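Local coordinates for outer surface protein (Borrelia burgdorferi, PDB 5IZT) that is of unknown function but, as an outer surface protein of the PFam54_60 family, probably acts at the spirochaete's surface, where some relatives bind host complement regulators, at residues N277-L282 with S368-I373; D215-L220 with E285-G290; N185-A190 with M327-L332; R189-E194 with S334-I339. All coordinates share one frame; numbering follows the deposited sequence. Where two conformers were deposited one is given.

Interaction 1: N277-L282 with S368-I373; sequences NQNHSL and SLAEYI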
loop_
_atom_site.group_PDB
_atom_site.type_symbol
_atom_site.label_atom_id
_atom_site.label_comp_id
_atom_site.label_asym_id
_atom_site.label_seq_id
_atom_site.Cartn_x
_atom_site.Cartn_y
_atom_site.Cartn_z
ATOM N N ASN A 277 10.879 -23.233 6.566
ATOM C CA ASN A 277 11.404 -22.482 5.423
ATOM C C ASN A 277 10.668 -22.801 4.127
ATOM O O ASN A 277 10.792 -22.035 3.165
ATOM C CB ASN A 277 12.929 -22.666 5.246
ATOM C CG ASN A 277 13.324 -24.060 4.840
ATOM O OD1 ASN A 277 12.627 -25.030 5.134
ATOM N ND2 ASN A 277 14.464 -24.168 4.149
ATOM N N GLN A 278 9.845 -23.851 4.095
ATOM C CA GLN A 278 8.951 -24.024 2.952
ATOM C C GLN A 278 7.953 -22.884 2.819
ATOM O O GLN A 278 7.344 -22.735 1.754
ATOM C CB GLN A 278 8.179 -25.352 3.045
ATOM C CG GLN A 278 7.175 -25.414 4.183
ATOM C CD GLN A 278 6.547 -26.794 4.342
ATOM O OE1 GLN A 278 6.026 -27.364 3.383
ATOM N NE2 GLN A 278 6.597 -27.334 5.559
ATOM N N ASN A 279 7.757 -22.082 3.876
ATOM C CA ASN A 279 6.831 -20.952 3.842
ATOM C C ASN A 279 7.476 -19.619 3.472
ATOM O O ASN A 279 6.756 -18.622 3.330
ATOM C CB ASN A 279 6.138 -20.785 5.200
ATOM C CG ASN A 279 5.336 -22.007 5.594
ATOM O OD1 ASN A 279 4.874 -22.757 4.737
ATOM N ND2 ASN A 279 5.170 -22.212 6.881
ATOM N N HIS A 280 8.795 -19.567 3.300
ATOM C CA HIS A 280 9.455 -18.279 3.096
ATOM C C HIS A 280 9.047 -17.617 1.778
ATOM O O HIS A 280 8.912 -16.391 1.727
ATOM C CB HIS A 280 10.973 -18.463 3.188
ATOM C CG HIS A 280 11.437 -18.781 4.574
ATOM N ND1 HIS A 280 12.763 -18.974 4.905
ATOM C CD2 HIS A 280 10.730 -18.939 5.723
ATOM C CE1 HIS A 280 12.855 -19.234 6.199
ATOM N NE2 HIS A 280 11.635 -19.228 6.716
ATOM N N SER A 281 8.805 -18.388 0.713
ATOM C CA SER A 281 8.376 -17.758 -0.537
ATOM C C SER A 281 7.005 -17.115 -0.388
ATOM O O SER A 281 6.737 -16.062 -0.982
ATOM C CB SER A 281 8.374 -18.778 -1.677
ATOM O OG SER A 281 9.670 -19.331 -1.867
ATOM N N LEU A 282 6.117 -17.735 0.398
ATOM C CA LEU A 282 4.810 -17.142 0.648
ATOM C C LEU A 282 4.948 -15.819 1.390
ATOM O O LEU A 282 4.294 -14.831 1.051
ATOM C CB LEU A 282 3.942 -18.108 1.456
ATOM C CG LEU A 282 2.665 -17.506 2.062
ATOM C CD1 LEU A 282 1.696 -17.025 0.988
ATOM C CD2 LEU A 282 1.972 -18.496 3.032
ATOM N N SER A 368 -0.064 -25.601 8.123
ATOM C CA SER A 368 -1.495 -25.454 7.870
ATOM C C SER A 368 -1.855 -23.996 7.666
ATOM O O SER A 368 -2.679 -23.665 6.807
ATOM C CB SER A 368 -2.304 -26.034 9.029
ATOM O OG SER A 368 -1.921 -27.363 9.313
ATOM N N LEU A 369 -1.253 -23.111 8.464
ATOM C CA LEU A 369 -1.482 -21.680 8.306
ATOM C C LEU A 369 -1.028 -21.187 6.936
ATOM O O LEU A 369 -1.719 -20.377 6.303
ATOM C CB LEU A 369 -0.758 -20.925 9.418
ATOM C CG LEU A 369 -0.874 -19.411 9.454
ATOM C CD1 LEU A 369 -2.317 -19.005 9.702
ATOM C CD2 LEU A 369 0.047 -18.868 10.540
ATOM N N ALA A 370 0.133 -21.656 6.456
ATOM C CA ALA A 370 0.608 -21.209 5.148
ATOM C C ALA A 370 -0.348 -21.632 4.045
ATOM O O ALA A 370 -0.658 -20.850 3.146
ATOM C CB ALA A 370 2.012 -21.746 4.867
ATOM N N GLU A 371 -0.800 -22.884 4.080
ATOM C CA GLU A 371 -1.745 -23.362 3.075
ATOM C C GLU A 371 -3.042 -22.567 3.116
ATOM O O GLU A 371 -3.585 -22.185 2.072
ATOM C CB GLU A 371 -2.022 -24.852 3.303
ATOM C CG GLU A 371 -3.039 -25.478 2.353
ATOM C CD GLU A 371 -2.408 -26.052 1.096
ATOM O OE1 GLU A 371 -1.305 -25.607 0.718
ATOM O OE2 GLU A 371 -3.022 -26.953 0.486
ATOM N N TYR A 372 -3.567 -22.335 4.317
ATOM C CA TYR A 372 -4.815 -21.587 4.471
ATOM C C TYR A 372 -4.695 -20.185 3.883
ATOM O O TYR A 372 -5.569 -19.733 3.126
ATOM C CB TYR A 372 -5.180 -21.503 5.954
ATOM C CG TYR A 372 -6.484 -20.788 6.225
ATOM C CD1 TYR A 372 -7.690 -21.481 6.149
ATOM C CD2 TYR A 372 -6.523 -19.432 6.513
ATOM C CE1 TYR A 372 -8.898 -20.848 6.387
ATOM C CE2 TYR A 372 -7.730 -18.784 6.739
ATOM C CZ TYR A 372 -8.909 -19.509 6.675
ATOM O OH TYR A 372 -10.115 -18.901 6.897
ATOM N N ILE A 373 -3.608 -19.486 4.215
ATOM C CA ILE A 373 -3.398 -18.122 3.734
ATOM C C ILE A 373 -3.212 -18.107 2.226
ATOM O O ILE A 373 -3.755 -17.250 1.518
ATOM C CB ILE A 373 -2.185 -17.508 4.466
ATOM C CG1 ILE A 373 -2.550 -17.235 5.926
ATOM C CG2 ILE A 373 -1.687 -16.248 3.740
ATOM C CD1 ILE A 373 -1.353 -16.918 6.823
#
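Ala370 CB is the point on which two side chains of 277-282 converge, one polar and one apolar. The polar approach is made by Asn279, whose amide oxygen OD1 lies a short 3.0 Å from Ala370 CB, with Asn279 CG next at 3.4 Å from the same methyl. The amide is placed there with CG beside the backbone N and anti to the carbonyl carbon (chi1 -60°), and its other end is anchored by a hydrogen bond from ND2 to Leu273 O at the end of helix 260-274. The apolar approach comes from Leu282. Its CD2 lies 3.7 Å from Ala370 CB and 3.5 Å from Ala370 O, and reaches Ile373 CG2 more loosely at 4.4 Å, while Leu378 carries the apolar packing further along helix 366-395. Asn279 belongs to the 3-10 turn that leads into helix 280-316, and its CA sits 6.4 Å from that of Ala370, a close approach that the small alanine permits. All four touching residues are buried, yet no hydrogen bond joins the two segments. Cohesion here therefore rests mainly on the apolar contacts of Leu282 with Ala370 and Ile373, while the tightly packed Asn279 amide gains its polar anchor from helix 260-274.

Interaction 2: D215-L220 with E285-G290; sequences DSAFEL and ELMISG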
loop_
_atom_site.group_PDB
_atom_site.type_symbol
_atom_site.label_atom_id
_atom_site.label_comp_id
_atom_site.label_asym_id
_atom_site.label_seq_id
_atom_site.Cartn_x
_atom_site.Cartn_y
_atom_site.Cartn_z
ATOM N N ASP A 215 13.449 -10.448 12.138
ATOM C CA ASP A 215 13.971 -11.792 11.950
ATOM C C ASP A 215 13.018 -12.684 11.170
ATOM O O ASP A 215 13.148 -13.910 11.239
ATOM C CB ASP A 215 14.309 -12.441 13.296
ATOM C CG ASP A 215 15.389 -11.699 14.052
ATOM O OD1 ASP A 215 16.232 -11.049 13.406
ATOM O OD2 ASP A 215 15.424 -11.802 15.295
ATOM N N SER A 216 12.060 -12.099 10.438
ATOM C CA SER A 216 11.199 -12.899 9.573
ATOM C C SER A 216 10.945 -12.183 8.251
ATOM O O SER A 216 11.798 -12.246 7.364
ATOM C CB SER A 216 9.882 -13.289 10.280
ATOM O OG SER A 216 9.004 -12.209 10.529
ATOM N N ALA A 217 9.799 -11.505 8.092
ATOM C CA ALA A 217 9.414 -11.007 6.770
ATOM C C ALA A 217 10.439 -10.028 6.194
ATOM O O ALA A 217 10.748 -10.069 4.998
ATOM C CB ALA A 217 8.032 -10.356 6.834
ATOM N N PHE A 218 10.926 -9.093 7.005
ATOM C CA PHE A 218 11.868 -8.118 6.469
ATOM C C PHE A 218 13.235 -8.732 6.221
ATOM O O PHE A 218 14.003 -8.217 5.412
ATOM C CB PHE A 218 11.987 -6.925 7.420
ATOM C CG PHE A 218 10.716 -6.123 7.548
ATOM C CD1 PHE A 218 9.865 -5.975 6.453
ATOM C CD2 PHE A 218 10.375 -5.508 8.750
ATOM C CE1 PHE A 218 8.688 -5.215 6.560
ATOM C CE2 PHE A 218 9.208 -4.748 8.868
ATOM C CZ PHE A 218 8.363 -4.595 7.761
ATOM N N GLU A 219 13.577 -9.811 6.917
ATOM C CA GLU A 219 14.851 -10.462 6.640
ATOM C C GLU A 219 14.874 -11.090 5.250
ATOM O O GLU A 219 15.952 -11.241 4.654
ATOM C CB GLU A 219 15.146 -11.521 7.707
ATOM C CG GLU A 219 16.591 -12.006 7.700
ATOM C CD GLU A 219 16.950 -12.763 8.960
ATOM O OE1 GLU A 219 16.067 -13.461 9.492
ATOM O OE2 GLU A 219 18.106 -12.654 9.423
ATOM N N LEU A 220 13.711 -11.450 4.718
ATOM C CA LEU A 220 13.616 -12.207 3.476
ATOM C C LEU A 220 13.679 -11.338 2.227
ATOM O O LEU A 220 13.628 -11.874 1.115
ATOM C CB LEU A 220 12.312 -13.022 3.461
ATOM C CG LEU A 220 12.299 -14.140 4.504
ATOM C CD1 LEU A 220 10.893 -14.731 4.556
ATOM C CD2 LEU A 220 13.326 -15.182 4.107
ATOM N N GLU A 285 6.015 -13.159 -1.048
ATOM C CA GLU A 285 4.909 -12.707 -1.897
ATOM C C GLU A 285 3.932 -11.828 -1.116
ATOM O O GLU A 285 3.425 -10.836 -1.655
ATOM C CB GLU A 285 4.159 -13.889 -2.515
ATOM C CG GLU A 285 4.959 -14.766 -3.485
ATOM C CD GLU A 285 4.064 -15.768 -4.238
ATOM O OE1 GLU A 285 3.724 -16.834 -3.682
ATOM O OE2 GLU A 285 3.664 -15.464 -5.388
ATOM N N LEU A 286 3.620 -12.186 0.138
ATOM C CA LEU A 286 2.687 -11.375 0.921
ATOM C C LEU A 286 3.241 -9.979 1.144
ATOM O O LEU A 286 2.544 -8.979 0.922
ATOM C CB LEU A 286 2.372 -12.024 2.278
ATOM C CG LEU A 286 1.580 -13.335 2.213
ATOM C CD1 LEU A 286 1.617 -14.010 3.579
ATOM C CD2 LEU A 286 0.145 -13.064 1.776
ATOM N N MET A 287 4.494 -9.887 1.599
ATOM C CA MET A 287 5.055 -8.573 1.902
ATOM C C MET A 287 5.274 -7.760 0.630
ATOM O O MET A 287 5.028 -6.546 0.616
ATOM C CB MET A 287 6.368 -8.711 2.680
ATOM C CG MET A 287 6.990 -7.349 3.019
ATOM S SD MET A 287 5.905 -6.266 3.997
ATOM C CE MET A 287 5.818 -7.162 5.557
ATOM N N ILE A 288 5.729 -8.406 -0.447
ATOM C CA ILE A 288 5.906 -7.681 -1.706
ATOM C C ILE A 288 4.569 -7.117 -2.182
ATOM O O ILE A 288 4.507 -6.000 -2.714
ATOM C CB ILE A 288 6.553 -8.594 -2.769
ATOM C CG1 ILE A 288 8.043 -8.787 -2.486
ATOM C CG2 ILE A 288 6.335 -8.027 -4.193
ATOM C CD1 ILE A 288 8.705 -9.859 -3.353
ATOM N N SER A 289 3.480 -7.874 -2.012
ATOM C CA SER A 289 2.183 -7.378 -2.465
ATOM C C SER A 289 1.765 -6.152 -1.672
ATOM O O SER A 289 1.133 -5.246 -2.221
ATOM C CB SER A 289 1.098 -8.458 -2.376
ATOM O OG SER A 289 0.629 -8.652 -1.039
ATOM N N GLY A 290 2.107 -6.096 -0.392
ATOM C CA GLY A 290 1.737 -4.939 0.404
ATOM C C GLY A 290 2.617 -3.740 0.111
ATOM O O GLY A 290 2.125 -2.634 -0.137
#
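The Phe218 ring meets Met287 at its CE1 corner, where the methyl CE lies 3.6 Å away, approaching obliquely. Met287 SD is 3.9 Å from the same Phe218 CE1 and 5.2 Å from the ring centroid, 73° off the ring normal, a Met-aromatic contact of oblique geometry. Elsewhere the Phe218 side chain packs against Gln210, Met213 and Leu238 of the surrounding loops and Arg249 and Tyr253 of helix 243-255. The contact thus fastens the loop that follows helix 179-197 to helix 280-316 in this all-helical fold. Met287 first extends from its helix with CG anti to the backbone N (chi1 -180°), then bends at both later torsions, which turns CE so that it touches both Phe218 CE1 and Ala217 CB. The second of these contacts, Met287 CE to Ala217 CB, is the longer at 4.1 Å. This describes one of two modelled Met287 conformers, so the details hold for that copy. Beside the contact, the Ser289 hydroxyl takes a hydrogen bond from Trp346 NE1 of helix 322-359. The same hydroxyl gives one to Leu286 O at 2.8 Å, with a C=O...OG angle of 128° and OG tilted out of the carbonyl plane; Gly290 N, 3.2 Å from Leu286 O, reaches that oxygen from the same face.

Interaction 3: N185-A190 with M327-L332; sequences NELIRA and MKLKEL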
loop_
_atom_site.group_PDB
_atom_site.type_symbol
_atom_site.label_atom_id
_atom_site.label_comp_id
_atom_site.label_asym_id
_atom_site.label_seq_id
_atom_site.Cartn_x
_atom_site.Cartn_y
_atom_site.Cartn_z
ATOM N N ASN A 185 -10.704 22.091 -7.462
ATOM C CA ASN A 185 -10.211 22.278 -6.100
ATOM C C ASN A 185 -10.531 21.079 -5.216
ATOM O O ASN A 185 -9.731 20.706 -4.345
ATOM C CB ASN A 185 -10.801 23.551 -5.495
ATOM C CG ASN A 185 -10.216 24.805 -6.107
ATOM O OD1 ASN A 185 -9.114 24.778 -6.647
ATOM N ND2 ASN A 185 -10.928 25.920 -5.983
ATOM N N GLU A 186 -11.694 20.465 -5.422
ATOM C CA GLU A 186 -12.068 19.299 -4.637
ATOM C C GLU A 186 -11.105 18.145 -4.895
ATOM O O GLU A 186 -10.729 17.422 -3.962
ATOM C CB GLU A 186 -13.524 18.938 -4.941
ATOM C CG GLU A 186 -13.826 17.481 -5.211
ATOM C CD GLU A 186 -15.201 17.298 -5.848
ATOM O OE1 GLU A 186 -16.120 18.078 -5.506
ATOM O OE2 GLU A 186 -15.357 16.395 -6.703
ATOM N N LEU A 187 -10.663 17.980 -6.146
ATOM C CA LEU A 187 -9.697 16.919 -6.433
ATOM C C LEU A 187 -8.329 17.234 -5.832
ATOM O O LEU A 187 -7.667 16.344 -5.273
ATOM C CB LEU A 187 -9.585 16.701 -7.942
ATOM C CG LEU A 187 -8.731 15.505 -8.371
ATOM C CD1 LEU A 187 -9.235 14.214 -7.708
ATOM C CD2 LEU A 187 -8.707 15.389 -9.903
ATOM N N ILE A 188 -7.895 18.496 -5.915
ATOM C CA ILE A 188 -6.636 18.898 -5.290
ATOM C C ILE A 188 -6.685 18.658 -3.783
ATOM O O ILE A 188 -5.727 18.150 -3.184
ATOM C CB ILE A 188 -6.329 20.371 -5.623
ATOM C CG1 ILE A 188 -6.046 20.527 -7.121
ATOM C CG2 ILE A 188 -5.153 20.899 -4.777
ATOM C CD1 ILE A 188 -6.067 21.957 -7.599
ATOM N N ARG A 189 -7.804 19.018 -3.150
ATOM C CA ARG A 189 -7.978 18.781 -1.718
ATOM C C ARG A 189 -7.914 17.288 -1.391
ATOM O O ARG A 189 -7.290 16.882 -0.400
ATOM C CB ARG A 189 -9.314 19.381 -1.274
ATOM C CG ARG A 189 -9.456 19.730 0.200
ATOM C CD ARG A 189 -10.640 20.693 0.413
ATOM N NE ARG A 189 -11.868 20.232 -0.245
ATOM C CZ ARG A 189 -12.389 20.757 -1.354
ATOM N NH1 ARG A 189 -11.810 21.790 -1.951
ATOM N NH2 ARG A 189 -13.505 20.253 -1.862
ATOM N N ALA A 190 -8.561 16.457 -2.211
ATOM C CA ALA A 190 -8.605 15.027 -1.914
ATOM C C ALA A 190 -7.216 14.399 -1.967
ATOM O O ALA A 190 -6.869 13.572 -1.118
ATOM C CB ALA A 190 -9.544 14.316 -2.881
ATOM N N MET A 327 -13.786 16.753 -18.256
ATOM C CA MET A 327 -13.655 15.325 -18.550
ATOM C C MET A 327 -12.352 14.753 -18.000
ATOM O O MET A 327 -12.326 13.642 -17.458
ATOM C CB MET A 327 -13.738 15.095 -20.062
ATOM C CG MET A 327 -13.351 13.678 -20.514
ATOM S SD MET A 327 -13.628 13.399 -22.284
ATOM C CE MET A 327 -15.420 13.435 -22.327
ATOM N N LYS A 328 -11.253 15.487 -18.127
ATOM C CA LYS A 328 -9.992 14.967 -17.600
ATOM C C LYS A 328 -10.012 14.903 -16.075
ATOM O O LYS A 328 -9.475 13.959 -15.487
ATOM C CB LYS A 328 -8.822 15.812 -18.110
ATOM C CG LYS A 328 -8.605 15.670 -19.628
ATOM C CD LYS A 328 -7.452 16.526 -20.133
ATOM C CE LYS A 328 -7.450 16.609 -21.664
ATOM N NZ LYS A 328 -7.412 15.267 -22.317
ATOM N N LEU A 329 -10.616 15.899 -15.417
ATOM C CA LEU A 329 -10.703 15.875 -13.954
ATOM C C LEU A 329 -11.596 14.738 -13.462
ATOM O O LEU A 329 -11.294 14.091 -12.447
ATOM C CB LEU A 329 -11.237 17.216 -13.438
ATOM C CG LEU A 329 -10.281 18.408 -13.540
ATOM C CD1 LEU A 329 -11.042 19.711 -13.239
ATOM C CD2 LEU A 329 -9.130 18.227 -12.565
ATOM N N LYS A 330 -12.713 14.494 -14.156
ATOM C CA LYS A 330 -13.553 13.344 -13.829
ATOM C C LYS A 330 -12.772 12.041 -13.957
ATOM O O LYS A 330 -12.873 11.159 -13.094
ATOM C CB LYS A 330 -14.792 13.313 -14.739
ATOM C CG LYS A 330 -15.796 14.446 -14.544
ATOM C CD LYS A 330 -17.038 14.201 -15.422
ATOM C CE LYS A 330 -18.006 15.383 -15.452
ATOM N NZ LYS A 330 -18.328 15.930 -14.101
ATOM N N GLU A 331 -11.967 11.912 -15.016
ATOM C CA GLU A 331 -11.174 10.696 -15.201
ATOM C C GLU A 331 -10.119 10.550 -14.111
ATOM O O GLU A 331 -9.907 9.445 -13.588
ATOM C CB GLU A 331 -10.522 10.698 -16.587
ATOM C CG GLU A 331 -11.495 10.284 -17.689
ATOM C CD GLU A 331 -11.036 10.630 -19.102
ATOM O OE1 GLU A 331 -9.837 10.936 -19.300
ATOM O OE2 GLU A 331 -11.891 10.594 -20.019
ATOM N N LEU A 332 -9.454 11.650 -13.744
ATOM C CA LEU A 332 -8.458 11.573 -12.678
ATOM C C LEU A 332 -9.110 11.195 -11.357
ATOM O O LEU A 332 -8.544 10.423 -10.572
ATOM C CB LEU A 332 -7.719 12.908 -12.555
ATOM C CG LEU A 332 -6.761 13.258 -13.709
ATOM C CD1 LEU A 332 -6.195 14.671 -13.589
ATOM C CD2 LEU A 332 -5.625 12.253 -13.727
#
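Leu187 points from helix 179-197 straight at the flank of helix 322-359, where Leu329 and Leu332 receive it. From CB the chain runs to CG, which stands anti to the backbone N (chi1 -173°) and is still 5.0 Å from both Leu329 CD2 and Leu332 CB. Beyond CG the side chain forks. The CD2 branch does the touching: it approaches Leu332 CB to 3.8 Å on one side and Leu329 CD2 to 3.9 Å on another, and it also rests 3.9 Å from the carbonyl oxygen Leu329 O, so that one methyl meets the backbone as well as two side chains. The CD1 branch turns toward Leu336, one helical turn further along. The side chains of Leu187 and Leu332 cross at about a right angle, and the touch falls at Leu332 CB, the root of that side chain, rather than at its branched end. Leu332 goes on to pack against Ile308 and Phe311 of helix 280-316. At the border of this apolar patch, Glu186 forms a salt bridge with Lys333. Leu187 touches Leu329, Leu332, Lys333 and Leu336, positions i, i+3, i+4 and i+7 of one helix, and so fits as a knob into a four-residue hole. Such knobs-into-holes packing is the signature of coiled coils, in keeping with the coiled coil predicted for this part of helix 322-359, here within a bundle of long helices.

Interaction 4: R189-E194 with S334-I339; sequences RAISEE and SKLNQI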
loop_
_atom_site.group_PDB
_atom_site.type_symbol
_atom_site.label_atom_id
_atom_site.label_comp_id
_atom_site.label_asym_id
_atom_site.label_seq_id
_atom_site.Cartn_x
_atom_site.Cartn_y
_atom_site.Cartn_z
ATOM N N ARG A 189 -7.804 19.018 -3.150
ATOM C CA ARG A 189 -7.978 18.781 -1.718
ATOM C C ARG A 189 -7.914 17.288 -1.391
ATOM O O ARG A 189 -7.290 16.882 -0.400
ATOM C CB ARG A 189 -9.314 19.381 -1.274
ATOM C CG ARG A 189 -9.456 19.730 0.200
ATOM C CD ARG A 189 -10.640 20.693 0.413
ATOM N NE ARG A 189 -11.868 20.232 -0.245
ATOM C CZ ARG A 189 -12.389 20.757 -1.354
ATOM N NH1 ARG A 189 -11.810 21.790 -1.951
ATOM N NH2 ARG A 189 -13.505 20.253 -1.862
ATOM N N ALA A 190 -8.561 16.457 -2.211
ATOM C CA ALA A 190 -8.605 15.027 -1.914
ATOM C C ALA A 190 -7.216 14.399 -1.967
ATOM O O ALA A 190 -6.869 13.572 -1.118
ATOM C CB ALA A 190 -9.544 14.316 -2.881
ATOM N N ILE A 191 -6.414 14.788 -2.955
ATOM C CA ILE A 191 -5.047 14.284 -3.074
ATOM C C ILE A 191 -4.213 14.733 -1.882
ATOM O O ILE A 191 -3.450 13.952 -1.295
ATOM C CB ILE A 191 -4.417 14.762 -4.397
ATOM C CG1 ILE A 191 -5.137 14.150 -5.613
ATOM C CG2 ILE A 191 -2.900 14.505 -4.409
ATOM C CD1 ILE A 191 -4.913 12.651 -5.791
ATOM N N SER A 192 -4.331 16.013 -1.526
ATOM C CA SER A 192 -3.604 16.556 -0.384
ATOM C C SER A 192 -3.978 15.835 0.909
ATOM O O SER A 192 -3.108 15.536 1.739
ATOM C CB SER A 192 -3.894 18.052 -0.274
ATOM O OG SER A 192 -3.228 18.617 0.836
ATOM N N GLU A 193 -5.270 15.555 1.105
ATOM C CA GLU A 193 -5.687 14.797 2.282
ATOM C C GLU A 193 -5.050 13.413 2.305
ATOM O O GLU A 193 -4.635 12.930 3.365
ATOM C CB GLU A 193 -7.210 14.679 2.324
ATOM C CG GLU A 193 -7.935 15.949 2.761
ATOM C CD GLU A 193 -9.446 15.827 2.636
ATOM O OE1 GLU A 193 -9.933 14.704 2.377
ATOM O OE2 GLU A 193 -10.145 16.855 2.788
ATOM N N GLU A 194 -4.970 12.753 1.150
ATOM C CA GLU A 194 -4.402 11.409 1.108
ATOM C C GLU A 194 -2.888 11.421 1.289
ATOM O O GLU A 194 -2.340 10.552 1.988
ATOM C CB GLU A 194 -4.780 10.723 -0.197
ATOM C CG GLU A 194 -6.248 10.410 -0.285
ATOM C CD GLU A 194 -6.694 9.487 0.836
ATOM O OE1 GLU A 194 -5.908 8.583 1.225
ATOM O OE2 GLU A 194 -7.819 9.666 1.334
ATOM N N SER A 334 -11.865 9.402 -11.025
ATOM C CA SER A 334 -12.171 7.976 -11.103
ATOM C C SER A 334 -10.942 7.131 -10.784
ATOM O O SER A 334 -11.041 6.102 -10.093
ATOM C CB SER A 334 -12.713 7.637 -12.491
ATOM O OG SER A 334 -12.871 6.242 -12.637
ATOM N N LYS A 335 -9.774 7.549 -11.287
ATOM C CA LYS A 335 -8.533 6.821 -11.017
ATOM C C LYS A 335 -8.131 6.943 -9.552
ATOM O O LYS A 335 -7.620 5.982 -8.964
ATOM C CB LYS A 335 -7.409 7.335 -11.920
ATOM C CG LYS A 335 -7.630 7.122 -13.415
ATOM C CD LYS A 335 -7.867 5.666 -13.768
ATOM C CE LYS A 335 -8.177 5.517 -15.254
ATOM N NZ LYS A 335 -8.986 4.301 -15.549
ATOM N N LEU A 336 -8.354 8.112 -8.941
ATOM C CA LEU A 336 -8.114 8.242 -7.505
ATOM C C LEU A 336 -9.009 7.291 -6.715
ATOM O O LEU A 336 -8.538 6.603 -5.801
ATOM C CB LEU A 336 -8.326 9.688 -7.052
ATOM C CG LEU A 336 -8.207 9.894 -5.533
ATOM C CD1 LEU A 336 -6.823 9.488 -5.009
ATOM C CD2 LEU A 336 -8.526 11.313 -5.110
ATOM N N ASN A 337 -10.299 7.218 -7.068
ATOM C CA ASN A 337 -11.214 6.316 -6.368
ATOM C C ASN A 337 -10.774 4.866 -6.486
ATOM O O ASN A 337 -10.934 4.079 -5.541
ATOM C CB ASN A 337 -12.628 6.460 -6.919
ATOM C CG ASN A 337 -13.304 7.714 -6.441
ATOM O OD1 ASN A 337 -12.911 8.293 -5.432
ATOM N ND2 ASN A 337 -14.326 8.138 -7.156
ATOM N N GLN A 338 -10.238 4.493 -7.646
ATOM C CA GLN A 338 -9.804 3.123 -7.865
ATOM C C GLN A 338 -8.594 2.773 -7.005
ATOM O O GLN A 338 -8.557 1.691 -6.413
ATOM C CB GLN A 338 -9.489 2.904 -9.341
ATOM C CG GLN A 338 -8.813 1.567 -9.596
ATOM C CD GLN A 338 -8.909 1.112 -11.029
ATOM O OE1 GLN A 338 -9.456 1.811 -11.883
ATOM N NE2 GLN A 338 -8.372 -0.070 -11.303
ATOM N N ILE A 339 -7.588 3.654 -6.926
ATOM C CA ILE A 339 -6.423 3.318 -6.107
ATOM C C ILE A 339 -6.798 3.318 -4.631
ATOM O O ILE A 339 -6.299 2.500 -3.850
ATOM C CB ILE A 339 -5.223 4.253 -6.395
ATOM C CG1 ILE A 339 -5.485 5.690 -5.953
ATOM C CG2 ILE A 339 -4.879 4.248 -7.872
ATOM C CD1 ILE A 339 -4.241 6.615 -6.078
#
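Leu336 comes head-on from helix 322-359 and spreads its two methyls over Ala190 and Ile191, neighbours on helix 179-197. Its CG lies anti to the backbone N (chi1 175°), which carries the fork across the space between the helices, whose nearest CA atoms, those of Ile191 and Leu336, are 8.1 Å apart. Ile191 reaches the leucine less directly: its first side-chain bond leaves along the flank, and only the far end swings in. Folding at the second torsion (chi2 -70°) brings CD1 round to the leucine, and the two branched chains meet at a slant with their ends touching. Ile191 CD1 lies 3.8 Å from Leu336 CD1 and 3.9 Å from Leu336 CD2, so a single methyl sits against both prongs of the fork. Ala190, facing the leucine directly with its short side chain, places CB 3.9 Å from Leu336 CD2. Helix 280-316 closes in next to this cluster, with Ile304 against Ile191 and Leu301 against Leu336. One turn on, Glu194 also points its first bond toward helix 322-359, but its carboxylate pairs with Lys197 in a salt bridge. No polar bond crosses between the two segments, and every close contact is methyl to methyl. The join accordingly depends on the shape and burial of aliphatic groups, without the directional constraint that a hydrogen bond would impose, while charge is kept to the margin of the apolar seam.

Overall arrangement
The four contacts form two pairs toward opposite sides of the chain's centre. Interactions 3 and 4, with centres about 8 Å apart, are successive steps of one seam between helices 179-197 and 322-359, which run in the same direction; Leu187 CD1 and Leu336 CD2, 4.0 Å apart, join them. Interactions 1 and 2 lie about 12 Å apart, centre to centre, near the start of helix 280-316, and touch through Ile373 CG2 and Leu286 CD1 at 4.0 Å. Between the pairs, the centres of interactions 1 and 3 are about 42 Å apart. Helices 280-316, 322-359 and 366-395, consecutive in the chain, span this distance as a bundle.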